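Local coordinates for PfEMP1 variant 1 of strain MC (Plasmodium falciparum, PDB 5LGD), which probably binds receptors on the host cell surface, this chain being part of a DBL domain of a much longer protein, at residues B[11-19]-B[95-103]; B[39-50]-B[159-168]. All coordinates share one frame; numbering follows the deposited sequence.

Interaction 1. Residues B[11-19]-B[95-103]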
loop_
_atom_site.group_PDB
_atom_site.type_symbol
_atom_site.label_atom_id
_atom_site.label_comp_id
_atom_site.label_asym_id
_atom_site.label_seq_id
_atom_site.Cartn_x
_atom_site.Cartn_y
_atom_site.Cartn_z
ATOM N N PHE B 11 -1.885 29.176 -6.634
ATOM C CA PHE B 11 -3.280 28.784 -6.841
ATOM C C PHE B 11 -4.203 29.237 -5.677
ATOM O O PHE B 11 -5.224 29.888 -5.909
ATOM C CB PHE B 11 -3.374 27.249 -7.073
ATOM C CG PHE B 11 -4.766 26.723 -7.337
ATOM C CD1 PHE B 11 -5.650 26.482 -6.286
ATOM C CD2 PHE B 11 -5.213 26.518 -8.637
ATOM C CE1 PHE B 11 -6.951 26.032 -6.536
ATOM C CE2 PHE B 11 -6.501 26.022 -8.887
ATOM C CZ PHE B 11 -7.370 25.821 -7.843
ATOM N N TRP B 12 -3.830 28.898 -4.441
ATOM C CA TRP B 12 -4.639 29.204 -3.269
ATOM C C TRP B 12 -4.603 30.651 -2.879
ATOM O O TRP B 12 -5.646 31.202 -2.532
ATOM C CB TRP B 12 -4.268 28.276 -2.115
ATOM C CG TRP B 12 -4.698 26.888 -2.455
ATOM C CD1 TRP B 12 -3.897 25.838 -2.801
ATOM C CD2 TRP B 12 -6.046 26.456 -2.670
ATOM N NE1 TRP B 12 -4.667 24.751 -3.131
ATOM C CE2 TRP B 12 -5.993 25.097 -3.037
ATOM C CE3 TRP B 12 -7.299 27.064 -2.495
ATOM C CZ2 TRP B 12 -7.138 24.346 -3.266
ATOM C CZ3 TRP B 12 -8.429 26.320 -2.739
ATOM C CH2 TRP B 12 -8.343 24.978 -3.117
ATOM N N MET B 13 -3.456 31.293 -3.051
ATOM C CA MET B 13 -3.284 32.726 -2.823
ATOM C C MET B 13 -4.205 33.535 -3.759
ATOM O O MET B 13 -4.810 34.505 -3.318
ATOM C CB MET B 13 -1.821 33.114 -3.095
ATOM C CG MET B 13 -1.468 34.497 -2.591
ATOM S SD MET B 13 -0.349 35.368 -3.702
ATOM C CE MET B 13 -1.320 35.381 -5.245
ATOM N N TRP B 14 -4.264 33.165 -5.042
ATOM C CA TRP B 14 -5.063 33.851 -6.058
ATOM C C TRP B 14 -6.548 33.710 -5.726
ATOM O O TRP B 14 -7.272 34.713 -5.730
ATOM C CB TRP B 14 -4.741 33.333 -7.469
ATOM C CG TRP B 14 -5.488 34.055 -8.545
ATOM C CD1 TRP B 14 -5.015 35.066 -9.332
ATOM C CD2 TRP B 14 -6.842 33.817 -8.966
ATOM N NE1 TRP B 14 -5.997 35.488 -10.199
ATOM C CE2 TRP B 14 -7.135 34.750 -9.982
ATOM C CE3 TRP B 14 -7.844 32.909 -8.576
ATOM C CZ2 TRP B 14 -8.390 34.820 -10.593
ATOM C CZ3 TRP B 14 -9.088 32.985 -9.188
ATOM C CH2 TRP B 14 -9.342 33.921 -10.192
ATOM N N VAL B 15 -6.987 32.474 -5.454
ATOM C CA VAL B 15 -8.354 32.108 -5.054
ATOM C C VAL B 15 -8.757 32.929 -3.807
ATOM O O VAL B 15 -9.801 33.588 -3.806
ATOM C CB VAL B 15 -8.484 30.569 -4.846
ATOM C CG1 VAL B 15 -9.750 30.212 -4.063
ATOM C CG2 VAL B 15 -8.466 29.836 -6.187
ATOM N N HIS B 16 -7.916 32.911 -2.765
ATOM C CA HIS B 16 -8.147 33.664 -1.547
ATOM C C HIS B 16 -8.288 35.183 -1.816
ATOM O O HIS B 16 -9.271 35.805 -1.391
ATOM C CB HIS B 16 -6.991 33.393 -0.552
ATOM C CG HIS B 16 -7.020 34.299 0.631
ATOM N ND1 HIS B 16 -6.288 35.471 0.655
ATOM C CD2 HIS B 16 -7.711 34.189 1.784
ATOM C CE1 HIS B 16 -6.550 36.025 1.819
ATOM N NE2 HIS B 16 -7.385 35.282 2.536
ATOM N N ASP B 17 -7.288 35.775 -2.489
ATOM C CA ASP B 17 -7.279 37.208 -2.808
ATOM C C ASP B 17 -8.444 37.619 -3.737
ATOM O O ASP B 17 -8.956 38.721 -3.584
ATOM C CB ASP B 17 -5.927 37.615 -3.435
ATOM C CG ASP B 17 -4.711 37.412 -2.543
ATOM O OD1 ASP B 17 -4.883 36.991 -1.368
ATOM O OD2 ASP B 17 -3.596 37.638 -3.020
ATOM N N MET B 18 -8.889 36.744 -4.667
ATOM C CA MET B 18 -10.011 37.154 -5.501
ATOM C C MET B 18 -11.318 37.173 -4.661
ATOM O O MET B 18 -12.091 38.138 -4.767
ATOM C CB MET B 18 -10.086 36.386 -6.841
ATOM C CG MET B 18 -10.997 35.194 -6.861
ATOM S SD MET B 18 -12.688 35.703 -7.226
ATOM C CE MET B 18 -13.427 34.161 -7.269
ATOM N N LEU B 19 -11.486 36.201 -3.746
ATOM C CA LEU B 19 -12.659 36.112 -2.863
ATOM C C LEU B 19 -12.742 37.299 -1.937
ATOM O O LEU B 19 -13.836 37.840 -1.711
ATOM C CB LEU B 19 -12.639 34.798 -2.067
ATOM C CG LEU B 19 -12.858 33.514 -2.918
ATOM C CD1 LEU B 19 -12.731 32.263 -2.067
ATOM C CD2 LEU B 19 -14.203 33.520 -3.578
ATOM N N LEU B 95 -13.391 24.091 -0.267
ATOM C CA LEU B 95 -12.775 25.381 -0.560
ATOM C C LEU B 95 -12.545 26.213 0.735
ATOM O O LEU B 95 -11.456 26.741 0.944
ATOM C CB LEU B 95 -13.643 26.167 -1.558
ATOM C CG LEU B 95 -13.202 27.578 -1.866
ATOM C CD1 LEU B 95 -11.798 27.581 -2.408
ATOM C CD2 LEU B 95 -14.098 28.199 -2.901
ATOM N N LEU B 96 -13.569 26.309 1.575
ATOM C CA LEU B 96 -13.567 27.053 2.816
ATOM C C LEU B 96 -12.612 26.385 3.821
ATOM O O LEU B 96 -11.877 27.080 4.539
ATOM C CB LEU B 96 -15.035 27.117 3.362
ATOM C CG LEU B 96 -15.948 28.356 3.027
ATOM C CD1 LEU B 96 -15.541 29.113 1.799
ATOM C CD2 LEU B 96 -17.427 28.008 3.010
ATOM N N GLU B 97 -12.577 25.036 3.840
ATOM C CA GLU B 97 -11.636 24.331 4.712
ATOM C C GLU B 97 -10.162 24.664 4.359
ATOM O O GLU B 97 -9.356 24.883 5.250
ATOM C CB GLU B 97 -11.783 22.838 4.500
ATOM C CG GLU B 97 -12.540 22.083 5.545
ATOM C CD GLU B 97 -12.481 20.625 5.149
ATOM O OE1 GLU B 97 -13.551 19.976 5.128
ATOM O OE2 GLU B 97 -11.378 20.161 4.769
ATOM N N ILE B 98 -9.805 24.604 3.061
ATOM C CA ILE B 98 -8.430 24.832 2.597
ATOM C C ILE B 98 -8.013 26.275 2.902
ATOM O O ILE B 98 -6.962 26.488 3.498
ATOM C CB ILE B 98 -8.277 24.434 1.110
ATOM C CG1 ILE B 98 -8.361 22.889 0.969
ATOM C CG2 ILE B 98 -6.988 25.004 0.464
ATOM C CD1 ILE B 98 -8.542 22.398 -0.459
ATOM N N ILE B 99 -8.886 27.238 2.595
ATOM C CA ILE B 99 -8.623 28.661 2.887
ATOM C C ILE B 99 -8.374 28.867 4.348
ATOM O O ILE B 99 -7.357 29.468 4.666
ATOM C CB ILE B 99 -9.671 29.618 2.306
ATOM C CG1 ILE B 99 -9.546 29.587 0.756
ATOM C CG2 ILE B 99 -9.452 31.058 2.824
ATOM C CD1 ILE B 99 -10.673 30.077 0.082
ATOM N N GLN B 100 -9.229 28.310 5.232
ATOM C CA GLN B 100 -9.047 28.456 6.674
ATOM C C GLN B 100 -7.766 27.814 7.189
ATOM O O GLN B 100 -7.115 28.405 8.036
ATOM C CB GLN B 100 -10.256 27.986 7.496
ATOM C CG GLN B 100 -10.168 28.595 8.882
ATOM C CD GLN B 100 -11.354 28.384 9.759
ATOM O OE1 GLN B 100 -12.491 28.242 9.299
ATOM N NE2 GLN B 100 -11.110 28.429 11.062
ATOM N N ASP B 101 -7.425 26.617 6.717
ATOM C CA ASP B 101 -6.204 25.890 7.098
ATOM C C ASP B 101 -4.940 26.686 6.705
ATOM O O ASP B 101 -3.949 26.656 7.424
ATOM C CB ASP B 101 -6.170 24.521 6.381
ATOM C CG ASP B 101 -7.096 23.461 6.950
ATOM O OD1 ASP B 101 -7.812 23.758 7.944
ATOM O OD2 ASP B 101 -7.121 22.335 6.394
ATOM N N THR B 102 -4.997 27.394 5.567
ATOM C CA THR B 102 -3.910 28.193 5.030
ATOM C C THR B 102 -3.791 29.568 5.688
ATOM O O THR B 102 -2.679 29.999 5.967
ATOM C CB THR B 102 -4.068 28.278 3.505
ATOM O OG1 THR B 102 -4.240 26.958 2.982
ATOM C CG2 THR B 102 -2.885 28.952 2.814
ATOM N N TYR B 103 -4.908 30.244 5.954
ATOM C CA TYR B 103 -4.889 31.620 6.480
ATOM C C TYR B 103 -5.190 31.759 7.943
ATOM O O TYR B 103 -4.861 32.788 8.523
ATOM C CB TYR B 103 -5.831 32.508 5.656
ATOM C CG TYR B 103 -5.276 32.732 4.266
ATOM C CD1 TYR B 103 -5.430 31.770 3.267
ATOM C CD2 TYR B 103 -4.528 33.869 3.969
ATOM C CE1 TYR B 103 -4.852 31.938 2.002
ATOM C CE2 TYR B 103 -3.942 34.044 2.717
ATOM C CZ TYR B 103 -4.103 33.075 1.737
ATOM O OH TYR B 103 -3.561 33.296 0.492
HETATM O O HOH W 1 -2.805 36.239 0.206
#
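Leu95 opens the contact by sending one methyl, CD1, into the edge of the Trp12 ring, 3.6 Å from CZ3 and close to the ring plane. The same methyl meets Val15 CG1 at 3.7 Å, so it is shared between residues on successive turns of helix 7-29. One turn further on, Ile98 approaches Trp12 from above: its CG2 sits 3.4 Å from the centroid of the six-membered ring, almost straight over it, in a CH-pi contact. Phe11 CD1 lies over the opposite face, which leaves the indole sandwiched. An apolar side chain of another protein's chain also packs on Trp12, and another such side chain packs on Ile98. Ile99 uses both its branches, CG2 reaching the edge of the His16 ring 3.7 Å from CD2 while CD1 meets Leu19 CD1 at 3.7 Å. The helix closes with Tyr103, whose ring lies flat on that of His16, centroids 3.5 Å apart and planes only 6° from parallel. His16 CG stands anti to the backbone N (chi1 170°), and the imidazole lies with its face against the tyrosine ring. His16 ND1 donates a hydrogen bond to Asp17 OD1 at 2.9 Å, close to the ring plane, and a water bridges this oxygen to Tyr103 OH. The short segments cross at 102°, their axes 10.8 Å apart, an example of near-perpendicular helix packing in which rings and branched aliphatics span the gap. At the polar end, Glu108 of helix 106-118 binds His16 NE2, so both imidazole nitrogens face carboxylates. That pairing fixes the ring's rotation and would favour a protonated, positively charged imidazole, whose stacking on the electron-rich phenol should then be strengthened.

Interaction 2. Residues B[39-50]-B[159-168]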
loop_
_atom_site.group_PDB
_atom_site.type_symbol
_atom_site.label_atom_id
_atom_site.label_comp_id
_atom_site.label_asym_id
_atom_site.label_seq_id
_atom_site.Cartn_x
_atom_site.Cartn_y
_atom_site.Cartn_z
ATOM N N LYS B 39 -33.886 50.251 -6.910
ATOM C CA LYS B 39 -32.952 50.650 -7.958
ATOM C C LYS B 39 -32.820 52.166 -8.127
ATOM O O LYS B 39 -33.211 52.713 -9.161
ATOM C CB LYS B 39 -33.294 49.959 -9.297
ATOM C CG LYS B 39 -32.861 48.495 -9.366
ATOM C CD LYS B 39 -33.604 47.732 -10.454
ATOM C CE LYS B 39 -34.859 47.072 -9.931
ATOM N NZ LYS B 39 -35.549 46.286 -10.983
ATOM N N THR B 40 -32.215 52.836 -7.137
ATOM C CA THR B 40 -31.980 54.275 -7.246
ATOM C C THR B 40 -30.505 54.539 -7.554
ATOM O O THR B 40 -29.627 54.037 -6.850
ATOM C CB THR B 40 -32.534 55.074 -6.046
ATOM O OG1 THR B 40 -32.040 54.547 -4.810
ATOM C CG2 THR B 40 -34.057 55.135 -6.029
ATOM N N CYS B 41 -30.252 55.295 -8.641
ATOM C CA CYS B 41 -28.932 55.709 -9.111
ATOM C C CYS B 41 -28.271 56.622 -8.078
ATOM O O CYS B 41 -28.835 57.659 -7.723
ATOM C CB CYS B 41 -29.040 56.404 -10.469
ATOM S SG CYS B 41 -27.478 57.086 -11.088
ATOM N N ILE B 42 -27.077 56.240 -7.605
ATOM C CA ILE B 42 -26.288 57.039 -6.676
ATOM C C ILE B 42 -25.207 57.732 -7.492
ATOM O O ILE B 42 -24.641 57.146 -8.412
ATOM C CB ILE B 42 -25.732 56.211 -5.482
ATOM C CG1 ILE B 42 -26.855 55.839 -4.497
ATOM C CG2 ILE B 42 -24.622 56.953 -4.730
ATOM C CD1 ILE B 42 -27.368 54.438 -4.600
ATOM N N LYS B 43 -24.969 59.001 -7.178
ATOM C CA LYS B 43 -23.968 59.852 -7.814
ATOM C C LYS B 43 -22.570 59.220 -7.620
ATOM O O LYS B 43 -22.264 58.710 -6.531
ATOM C CB LYS B 43 -24.035 61.271 -7.193
ATOM C CG LYS B 43 -23.734 62.411 -8.156
ATOM C CD LYS B 43 -24.121 63.769 -7.581
ATOM C CE LYS B 43 -22.916 64.621 -7.281
ATOM N NZ LYS B 43 -23.306 65.952 -6.751
ATOM N N GLY B 44 -21.791 59.196 -8.705
ATOM C CA GLY B 44 -20.427 58.675 -8.733
ATOM C C GLY B 44 -20.290 57.171 -8.753
ATOM O O GLY B 44 -19.175 56.651 -8.742
ATOM N N CYS B 45 -21.412 56.459 -8.788
ATOM C CA CYS B 45 -21.402 55.004 -8.789
ATOM C C CYS B 45 -21.107 54.398 -10.120
ATOM O O CYS B 45 -20.520 53.322 -10.138
ATOM C CB CYS B 45 -22.691 54.448 -8.212
ATOM S SG CYS B 45 -22.693 54.342 -6.417
ATOM N N ASN B 46 -21.512 55.054 -11.237
ATOM C CA ASN B 46 -21.260 54.547 -12.587
ATOM C C ASN B 46 -19.802 54.132 -12.777
ATOM O O ASN B 46 -19.545 52.991 -13.188
ATOM C CB ASN B 46 -21.674 55.550 -13.651
ATOM C CG ASN B 46 -21.082 55.216 -14.987
ATOM O OD1 ASN B 46 -21.597 54.349 -15.713
ATOM N ND2 ASN B 46 -19.923 55.822 -15.287
ATOM N N LYS B 47 -18.861 55.069 -12.473
ATOM C CA LYS B 47 -17.399 54.912 -12.542
ATOM C C LYS B 47 -16.995 53.617 -11.836
ATOM O O LYS B 47 -16.322 52.779 -12.436
ATOM C CB LYS B 47 -16.707 56.135 -11.889
ATOM C CG LYS B 47 -15.182 56.140 -11.988
ATOM C CD LYS B 47 -14.557 57.278 -11.190
ATOM C CE LYS B 47 -13.634 56.781 -10.100
ATOM N NZ LYS B 47 -12.977 57.908 -9.381
ATOM N N LYS B 48 -17.484 53.431 -10.581
ATOM C CA LYS B 48 -17.226 52.254 -9.764
ATOM C C LYS B 48 -17.818 50.966 -10.348
ATOM O O LYS B 48 -17.167 49.934 -10.236
ATOM C CB LYS B 48 -17.669 52.491 -8.305
ATOM C CG LYS B 48 -16.497 52.812 -7.391
ATOM C CD LYS B 48 -16.235 54.294 -7.260
ATOM C CE LYS B 48 -14.812 54.530 -6.814
ATOM N NZ LYS B 48 -14.655 55.835 -6.117
ATOM N N CYS B 49 -19.003 51.012 -10.999
ATOM C CA CYS B 49 -19.579 49.827 -11.658
ATOM C C CYS B 49 -18.680 49.378 -12.837
ATOM O O CYS B 49 -18.593 48.186 -13.128
ATOM C CB CYS B 49 -21.009 50.082 -12.127
ATOM S SG CYS B 49 -22.160 50.547 -10.810
ATOM N N ILE B 50 -18.022 50.348 -13.509
ATOM C CA ILE B 50 -17.127 50.080 -14.640
ATOM C C ILE B 50 -15.829 49.413 -14.150
ATOM O O ILE B 50 -15.410 48.419 -14.748
ATOM C CB ILE B 50 -16.906 51.348 -15.517
ATOM C CG1 ILE B 50 -18.237 51.778 -16.160
ATOM C CG2 ILE B 50 -15.836 51.113 -16.594
ATOM C CD1 ILE B 50 -18.294 53.134 -16.633
ATOM N N CYS B 159 -25.448 46.731 -11.780
ATOM C CA CYS B 159 -24.808 47.955 -11.267
ATOM C C CYS B 159 -24.928 49.061 -12.330
ATOM O O CYS B 159 -25.399 50.147 -12.021
ATOM C CB CYS B 159 -23.341 47.676 -10.931
ATOM S SG CYS B 159 -22.583 48.842 -9.768
ATOM N N LEU B 160 -24.531 48.770 -13.576
ATOM C CA LEU B 160 -24.594 49.723 -14.693
ATOM C C LEU B 160 -26.015 50.080 -15.162
ATOM O O LEU B 160 -26.207 51.166 -15.710
ATOM C CB LEU B 160 -23.755 49.228 -15.880
ATOM C CG LEU B 160 -22.247 49.182 -15.661
ATOM C CD1 LEU B 160 -21.598 48.288 -16.674
ATOM C CD2 LEU B 160 -21.634 50.580 -15.685
ATOM N N LYS B 161 -26.993 49.167 -14.979
ATOM C CA LYS B 161 -28.392 49.400 -15.353
ATOM C C LYS B 161 -29.073 50.348 -14.357
ATOM O O LYS B 161 -29.981 51.083 -14.746
ATOM C CB LYS B 161 -29.165 48.080 -15.509
ATOM C CG LYS B 161 -28.931 47.419 -16.861
ATOM C CD LYS B 161 -29.100 45.906 -16.813
ATOM C CE LYS B 161 -28.630 45.255 -18.097
ATOM N NZ LYS B 161 -28.816 43.780 -18.079
ATOM N N THR B 162 -28.614 50.350 -13.092
ATOM C CA THR B 162 -29.117 51.221 -12.032
ATOM C C THR B 162 -28.327 52.547 -12.060
ATOM O O THR B 162 -28.917 53.624 -12.214
ATOM C CB THR B 162 -29.005 50.530 -10.647
ATOM O OG1 THR B 162 -29.554 49.206 -10.687
ATOM C CG2 THR B 162 -29.653 51.332 -9.543
ATOM N N HIS B 163 -26.992 52.453 -11.920
ATOM C CA HIS B 163 -26.095 53.604 -11.910
ATOM C C HIS B 163 -25.567 53.888 -13.309
ATOM O O HIS B 163 -24.364 53.825 -13.532
ATOM C CB HIS B 163 -24.947 53.370 -10.924
ATOM C CG HIS B 163 -25.389 52.929 -9.567
ATOM N ND1 HIS B 163 -26.001 53.805 -8.690
ATOM C CD2 HIS B 163 -25.258 51.722 -8.969
ATOM C CE1 HIS B 163 -26.233 53.102 -7.594
ATOM N NE2 HIS B 163 -25.798 51.845 -7.714
ATOM N N THR B 164 -26.489 54.198 -14.246
ATOM C CA THR B 164 -26.277 54.487 -15.682
ATOM C C THR B 164 -25.428 55.741 -15.970
ATOM O O THR B 164 -24.788 55.832 -17.027
ATOM C CB THR B 164 -27.647 54.681 -16.388
ATOM O OG1 THR B 164 -28.470 55.558 -15.603
ATOM C CG2 THR B 164 -28.376 53.372 -16.657
ATOM N N ASP B 165 -25.491 56.729 -15.057
ATOM C CA ASP B 165 -24.805 58.013 -15.185
ATOM C C ASP B 165 -24.199 58.445 -13.843
ATOM O O ASP B 165 -24.774 58.163 -12.780
ATOM C CB ASP B 165 -25.793 59.077 -15.699
ATOM C CG ASP B 165 -25.138 60.209 -16.450
ATOM O OD1 ASP B 165 -24.785 60.007 -17.642
ATOM O OD2 ASP B 165 -24.995 61.304 -15.862
ATOM N N ASP B 166 -23.030 59.122 -13.896
ATOM C CA ASP B 166 -22.353 59.595 -12.693
ATOM C C ASP B 166 -23.157 60.695 -11.997
ATOM O O ASP B 166 -23.125 60.772 -10.780
ATOM C CB ASP B 166 -20.891 59.989 -12.953
ATOM C CG ASP B 166 -19.918 58.823 -12.878
ATOM O OD1 ASP B 166 -20.148 57.901 -12.051
ATOM O OD2 ASP B 166 -18.890 58.865 -13.582
ATOM N N THR B 167 -23.928 61.491 -12.770
ATOM C CA THR B 167 -24.830 62.507 -12.231
ATOM C C THR B 167 -26.238 62.192 -12.730
ATOM O O THR B 167 -26.619 62.595 -13.840
ATOM C CB THR B 167 -24.330 63.934 -12.497
ATOM O OG1 THR B 167 -23.479 63.951 -13.646
ATOM C CG2 THR B 167 -23.606 64.520 -11.291
ATOM N N CYS B 168 -26.971 61.391 -11.921
ATOM C CA CYS B 168 -28.327 60.876 -12.161
ATOM C C CYS B 168 -29.382 62.023 -12.319
ATOM O O CYS B 168 -29.466 62.855 -11.407
ATOM C CB CYS B 168 -28.728 59.884 -11.063
ATOM S SG CYS B 168 -27.345 58.965 -10.307
#
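His163 CG is anti to its carbonyl carbon (chi1 -50°), which turns the ring toward Ile42 and Cys45; Cys41 extends SG opposite its own nitrogen (chi1 175°), into a 2.0 Å disulfide with Cys168 SG. Ile42 N donates to His163 ND1 over 2.9 Å, nearly straight at 173° and in the ring plane. Cys45 CB covers one face of the imidazole, 3.5 Å from its centroid, and Thr162 CG2 lies over the other. Cys45 itself is joined to Cys32, whose carbonyl receives a weak bond from His163 NE2. Further along, Asp166 grips two places: its backbone O accepts from Gly44 N at 2.9 Å, within the type II turn from Ile42 to Cys45, and its OD1 takes Lys47 N at 3.1 Å on the syn side, somewhat out of the carboxylate plane. A second crosslink, Cys49 SG to Cys159 SG, is flanked by Leu160 CD2, 3.6 Å from Cys49 CB. One disulfide thus ties the loop before helix 45-70 to the tail after helix 144-162; the other joins the two helices. Accepting at ND1 and donating, if weakly, at NE2 is consistent with a neutral histidine, held by main-chain groups at both nitrogens.

In the fold
Interactions 1 and 2 lie on opposite sides of the chain's centre, with centres 32 Å apart and nearest atoms about 14 Å apart. The first is a buried contact between helices 7-29 and 92-103 of the DBL domain; the second is a surface contact where loops meet the ends of helices 45-70 and 144-162. Helices 45-70 and 144-162 also pack against segment 11-19, so the two sites share a framework without touching. Their chemistry follows their place: noncovalent aromatic and aliphatic packing near the core, disulfides and backbone hydrogen bonds at the periphery. Each contains a histidine, but 11-19/95-103 pairs both imidazole nitrogens with carboxylates, whereas 39-50/159-168 binds it to main-chain groups.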